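Local coordinates for protein putative tagatose-6-phosphate ketose/aldose isomerase (PDB 3C3J) that is a putative ketose/aldose isomerase, built from two SIS (sugar isomerase) domains in one chain and assembled as a dimer, at residues F257-T262 with H266-L271; L106-G111 with A185-E190. All coordinates share one frame; numbering follows the deposited sequence.

Contact 1: F257-T262 with H266-L271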
loop_
_atom_site.group_PDB
_atom_site.type_symbol
_atom_site.label_atom_id
_atom_site.label_comp_id
_atom_site.label_asym_id
_atom_site.label_seq_id
_atom_site.Cartn_x
_atom_site.Cartn_y
_atom_site.Cartn_z
ATOM N N PHE A 257 -4.275 6.703 10.181
ATOM C CA PHE A 257 -4.379 5.419 9.476
ATOM C C PHE A 257 -5.163 5.635 8.200
ATOM O O PHE A 257 -5.925 6.591 8.073
ATOM C CB PHE A 257 -5.099 4.383 10.339
ATOM C CG PHE A 257 -4.532 4.235 11.700
ATOM C CD1 PHE A 257 -3.524 3.322 11.961
ATOM C CD2 PHE A 257 -4.992 5.035 12.744
ATOM C CE1 PHE A 257 -2.976 3.202 13.235
ATOM C CE2 PHE A 257 -4.445 4.923 14.026
ATOM C CZ PHE A 257 -3.445 4.006 14.264
ATOM N N TYR A 258 -4.975 4.742 7.244
ATOM C CA TYR A 258 -5.764 4.751 6.003
ATOM C C TYR A 258 -6.118 3.333 5.598
ATOM O O TYR A 258 -5.413 2.380 5.942
ATOM C CB TYR A 258 -4.975 5.399 4.859
ATOM C CG TYR A 258 -3.671 4.699 4.590
ATOM C CD1 TYR A 258 -3.563 3.720 3.593
ATOM C CD2 TYR A 258 -2.546 4.981 5.354
ATOM C CE1 TYR A 258 -2.355 3.052 3.370
ATOM C CE2 TYR A 258 -1.331 4.299 5.140
ATOM C CZ TYR A 258 -1.248 3.349 4.140
ATOM O OH TYR A 258 -0.048 2.682 3.915
ATOM N N ASP A 259 -7.153 3.207 4.796
ATOM C CA ASP A 259 -7.528 1.927 4.195
ATOM C C ASP A 259 -8.622 2.152 3.180
ATOM O O ASP A 259 -9.057 3.283 2.962
ATOM C CB ASP A 259 -8.017 0.926 5.250
ATOM C CG ASP A 259 -7.580 -0.530 4.960
ATOM O OD1 ASP A 259 -7.624 -1.017 3.803
ATOM O OD2 ASP A 259 -7.227 -1.216 5.938
ATOM N N SER A 260 -9.049 1.072 2.542
ATOM C CA SER A 260 -10.259 1.099 1.746
ATOM C C SER A 260 -11.409 0.674 2.662
ATOM O O SER A 260 -11.184 -0.022 3.639
ATOM C CB SER A 260 -10.175 0.149 0.568
ATOM O OG SER A 260 -10.106 -1.171 1.022
ATOM N N PRO A 261 -12.626 1.148 2.386
ATOM C CA PRO A 261 -13.787 0.690 3.153
ATOM C C PRO A 261 -13.922 -0.837 3.268
ATOM O O PRO A 261 -14.145 -1.335 4.377
ATOM C CB PRO A 261 -14.968 1.323 2.397
ATOM C CG PRO A 261 -14.396 2.582 1.856
ATOM C CD PRO A 261 -12.973 2.233 1.458
ATOM N N THR A 262 -13.760 -1.565 2.160
ATOM C CA THR A 262 -13.906 -3.022 2.196
ATOM C C THR A 262 -12.694 -3.704 2.873
ATOM O O THR A 262 -12.865 -4.644 3.638
ATOM C CB THR A 262 -14.154 -3.601 0.803
ATOM O OG1 THR A 262 -13.095 -3.184 -0.052
ATOM C CG2 THR A 262 -15.495 -3.080 0.233
ATOM N N HIS A 266 -11.415 -6.378 7.319
ATOM C CA HIS A 266 -10.578 -7.576 7.493
ATOM C C HIS A 266 -9.421 -7.426 8.506
ATOM O O HIS A 266 -8.276 -7.850 8.237
ATOM C CB HIS A 266 -10.059 -7.994 6.122
ATOM C CG HIS A 266 -11.130 -8.515 5.218
ATOM N ND1 HIS A 266 -11.867 -7.697 4.388
ATOM C CD2 HIS A 266 -11.618 -9.763 5.041
ATOM C CE1 HIS A 266 -12.741 -8.423 3.724
ATOM N NE2 HIS A 266 -12.602 -9.682 4.088
ATOM N N GLY A 267 -9.730 -6.849 9.666
ATOM C CA GLY A 267 -8.770 -6.666 10.766
ATOM C C GLY A 267 -8.594 -5.232 11.238
ATOM O O GLY A 267 -8.673 -4.956 12.440
ATOM N N PRO A 268 -8.318 -4.308 10.307
ATOM C CA PRO A 268 -7.982 -2.931 10.699
ATOM C C PRO A 268 -9.053 -2.165 11.488
ATOM O O PRO A 268 -8.720 -1.267 12.252
ATOM C CB PRO A 268 -7.689 -2.256 9.363
ATOM C CG PRO A 268 -7.299 -3.336 8.470
ATOM C CD PRO A 268 -8.175 -4.487 8.854
ATOM N N LYS A 269 -10.310 -2.573 11.335
ATOM C CA LYS A 269 -11.435 -1.982 12.044
ATOM C C LYS A 269 -11.250 -2.019 13.567
ATOM O O LYS A 269 -11.796 -1.197 14.302
ATOM C CB LYS A 269 -12.697 -2.730 11.657
ATOM C CG LYS A 269 -13.941 -2.005 11.979
ATOM C CD LYS A 269 -15.148 -2.902 11.703
ATOM C CE LYS A 269 -16.372 -2.334 12.386
ATOM N NZ LYS A 269 -17.560 -3.228 12.319
ATOM N N SER A 270 -10.446 -2.966 14.029
ATOM C CA SER A 270 -10.141 -3.094 15.443
ATOM C C SER A 270 -9.490 -1.846 16.000
ATOM O O SER A 270 -9.546 -1.604 17.195
ATOM C CB SER A 270 -9.229 -4.294 15.692
ATOM O OG SER A 270 -8.041 -4.136 14.970
ATOM N N LEU A 271 -8.879 -1.040 15.140
ATOM C CA LEU A 271 -8.327 0.213 15.619
ATOM C C LEU A 271 -9.390 1.257 16.049
ATOM O O LEU A 271 -9.081 2.197 16.773
ATOM C CB LEU A 271 -7.301 0.754 14.615
ATOM C CG LEU A 271 -7.793 1.524 13.420
ATOM C CD1 LEU A 271 -8.024 2.953 13.848
ATOM C CD2 LEU A 271 -6.772 1.413 12.250
#

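Contact 2: L106-G111 with A185-E190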
loop_
_atom_site.group_PDB
_atom_site.type_symbol
_atom_site.label_atom_id
_atom_site.label_comp_id
_atom_site.label_asym_id
_atom_site.label_seq_id
_atom_site.Cartn_x
_atom_site.Cartn_y
_atom_site.Cartn_z
ATOM N N LEU A 106 8.785 4.110 -19.729
ATOM C CA LEU A 106 8.632 5.537 -19.587
ATOM C C LEU A 106 8.475 5.777 -18.088
ATOM O O LEU A 106 7.506 5.304 -17.485
ATOM C CB LEU A 106 7.397 6.050 -20.330
ATOM C CG LEU A 106 7.064 7.539 -20.123
ATOM C CD1 LEU A 106 8.261 8.457 -20.475
ATOM C CD2 LEU A 106 5.774 7.956 -20.878
ATOM N N LEU A 107 9.424 6.477 -17.503
ATOM C CA LEU A 107 9.405 6.767 -16.066
ATOM C C LEU A 107 8.912 8.183 -15.843
ATOM O O LEU A 107 9.541 9.154 -16.305
ATOM C CB LEU A 107 10.796 6.595 -15.438
ATOM C CG LEU A 107 10.868 6.647 -13.912
ATOM C CD1 LEU A 107 10.069 5.471 -13.281
ATOM C CD2 LEU A 107 12.334 6.669 -13.437
ATOM N N ILE A 108 7.783 8.295 -15.142
ATOM C CA ILE A 108 7.213 9.594 -14.787
ATOM C C ILE A 108 7.651 9.906 -13.347
ATOM O O ILE A 108 7.217 9.251 -12.401
ATOM C CB ILE A 108 5.695 9.595 -14.927
ATOM C CG1 ILE A 108 5.302 9.225 -16.361
ATOM C CG2 ILE A 108 5.121 10.986 -14.569
ATOM C CD1 ILE A 108 3.917 8.690 -16.448
ATOM N N SER A 109 8.579 10.842 -13.201
ATOM C CA SER A 109 9.210 11.112 -11.902
ATOM C C SER A 109 8.603 12.391 -11.338
ATOM O O SER A 109 8.739 13.446 -11.932
ATOM C CB SER A 109 10.729 11.289 -12.064
ATOM O OG SER A 109 11.414 10.056 -12.318
ATOM N N PHE A 110 7.932 12.290 -10.193
ATOM C CA PHE A 110 7.439 13.439 -9.451
ATOM C C PHE A 110 8.451 13.894 -8.406
ATOM O O PHE A 110 8.958 13.093 -7.635
ATOM C CB PHE A 110 6.130 13.065 -8.752
ATOM C CG PHE A 110 5.040 12.688 -9.687
ATOM C CD1 PHE A 110 4.421 13.647 -10.464
ATOM C CD2 PHE A 110 4.617 11.365 -9.798
ATOM C CE1 PHE A 110 3.401 13.314 -11.330
ATOM C CE2 PHE A 110 3.582 11.017 -10.686
ATOM C CZ PHE A 110 2.983 11.991 -11.452
ATOM N N GLY A 111 8.735 15.185 -8.361
ATOM C CA GLY A 111 9.562 15.743 -7.276
ATOM C C GLY A 111 9.359 17.236 -7.154
ATOM O O GLY A 111 9.484 17.975 -8.141
ATOM N N ALA A 185 -3.700 15.405 -17.131
ATOM C CA ALA A 185 -3.904 16.206 -18.339
ATOM C C ALA A 185 -2.990 15.780 -19.456
ATOM O O ALA A 185 -3.373 15.849 -20.612
ATOM C CB ALA A 185 -3.730 17.688 -18.066
ATOM N N VAL A 186 -1.782 15.337 -19.116
ATOM C CA VAL A 186 -0.833 14.888 -20.126
ATOM C C VAL A 186 -1.362 13.640 -20.806
ATOM O O VAL A 186 -1.357 13.565 -22.034
ATOM C CB VAL A 186 0.580 14.608 -19.534
ATOM C CG1 VAL A 186 1.435 13.764 -20.530
ATOM C CG2 VAL A 186 1.298 15.966 -19.174
ATOM N N PHE A 187 -1.863 12.676 -20.025
ATOM C CA PHE A 187 -2.216 11.352 -20.584
ATOM C C PHE A 187 -3.676 11.146 -20.930
ATOM O O PHE A 187 -3.982 10.243 -21.715
ATOM C CB PHE A 187 -1.679 10.236 -19.668
ATOM C CG PHE A 187 -0.193 10.209 -19.622
ATOM C CD1 PHE A 187 0.526 9.658 -20.673
ATOM C CD2 PHE A 187 0.500 10.813 -18.580
ATOM C CE1 PHE A 187 1.925 9.647 -20.648
ATOM C CE2 PHE A 187 1.878 10.823 -18.560
ATOM C CZ PHE A 187 2.599 10.251 -19.620
ATOM N N ALA A 188 -4.566 11.970 -20.371
ATOM C CA ALA A 188 -5.999 11.878 -20.658
ATOM C C ALA A 188 -6.594 13.258 -21.007
ATOM O O ALA A 188 -7.563 13.693 -20.406
ATOM C CB ALA A 188 -6.720 11.244 -19.490
ATOM N N PRO A 189 -6.019 13.937 -22.006
ATOM C CA PRO A 189 -6.457 15.315 -22.285
ATOM C C PRO A 189 -7.877 15.436 -22.827
ATOM O O PRO A 189 -8.474 16.513 -22.787
ATOM C CB PRO A 189 -5.447 15.812 -23.316
ATOM C CG PRO A 189 -4.991 14.584 -24.009
ATOM C CD PRO A 189 -4.940 13.515 -22.923
ATOM N N GLU A 190 -8.414 14.330 -23.320
ATOM C CA GLU A 190 -9.787 14.325 -23.813
ATOM C C GLU A 190 -10.803 14.367 -22.666
ATOM O O GLU A 190 -11.992 14.608 -22.906
ATOM C CB GLU A 190 -10.010 13.121 -24.734
ATOM C CG GLU A 190 -9.985 11.746 -24.066
ATOM C CD GLU A 190 -8.576 11.254 -23.631
ATOM O OE1 GLU A 190 -7.535 11.841 -23.973
ATOM O OE2 GLU A 190 -8.507 10.235 -22.943
#

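Contact 1: F257-T262 with H266-L271
Leu271 lies over one face of the Phe257 ring where strand 255-259, within this chain an edge strand of the parallel sheet in the second SIS domain, gives way to the helical turn and loop leading to strand 276-281. Start at Phe257 CB, which already sits 3.9 Å from Leu271 CD2. Phe257 CG is the nearest, 3.6 Å from Leu271 CD2, and CD1 follows close by. On the other side of CG, Phe257 CD2 meets Leu271 CD1 at 3.8 Å, and CE2 still grazes that second methyl. CD2 of Leu271 thus makes a CH-pi contact, 24° off the ring normal and displaced toward the CB end. Leu271 CG lies between its backbone N and carbonyl carbon (chi1 82°), which with chi2 brings both methyls against the ring. The Phe257 ring also meets Phe257 of the second subunit, so this pair belongs to the dimer interface.

Further along, the side chains of Asp259 and Pro268 cross at about a right angle, Asp259 OD2 resting 3.3 Å from Pro268 CG, while Asp259 OD1 takes the Ser260 N-H through its anti lone pair. At the far end His266 ND1 donates in its ring plane to Thr262 O, 3.3 Å away, bent to 144° at the hydrogen.

Contact 2: L106-G111 with A185-E190
Phe187, on the last turn of helix 174-187, pushes its ring toward Leu106 and Ile108 of strand 105-111, the central strand of the parallel sheet in the first SIS domain. This is helix-on-sheet packing of an alpha/beta sandwich, made through a single aromatic side chain.

All the contacts across the two segments are apolar. Ile108 comes closest: its CD1 lies 3.6 Å from Phe187 CE2 and 3.8 Å from Phe187 CZ, at a slant to the ring. CG1 is set anti to the carbonyl carbon (chi1 -58°), and the chain runs on nearly extended, so that CD1 leads the approach. Leu106, two residues earlier on the same side of the strand, adds CD2 at 4.1 Å from Phe187 CZ. Both aliphatic chains come from the direction opposite to the ring, and its far end receives them.

The aromatic partner is Phe83, which meets the Phe187 ring edge-to-face. Separately, Val186 of the same helix places CG1 over one face of that ring, 3.5 Å above its plane and offset toward the rim.

Hydrogen bonds lie around this apolar contact: Leu106 and Ile108 pair with strand 55-59, and Arg38 of helix 23-49 donates NH2 to Ala185 O and NH1 to Val186 O near the helix end.

With no hydrogen bond between the segments, this buried join depends on the shape and fit of hydrocarbon surfaces rather than on directional bonding.

Overall arrangement
From the N terminus, helix 23-49 comes first, then the strands of the first parallel sheet, whose central strand carries 106-111. The chain then passes through strands 133-139 and 159-160 before helix 174-187 returns to that strand, so contact 2 closes a long loop, joining a helix to the sheet it packs on. The second parallel sheet follows, and contact 1 closes a short loop of three residues at strand 255-259, an edge strand of that sheet within this chain. The loops follow in series, neither nesting nor crossing. Their centres are 31 Å apart, on opposite sides of the chain's centre: contact 2 is internal to its domain, contact 1 borders the second subunit.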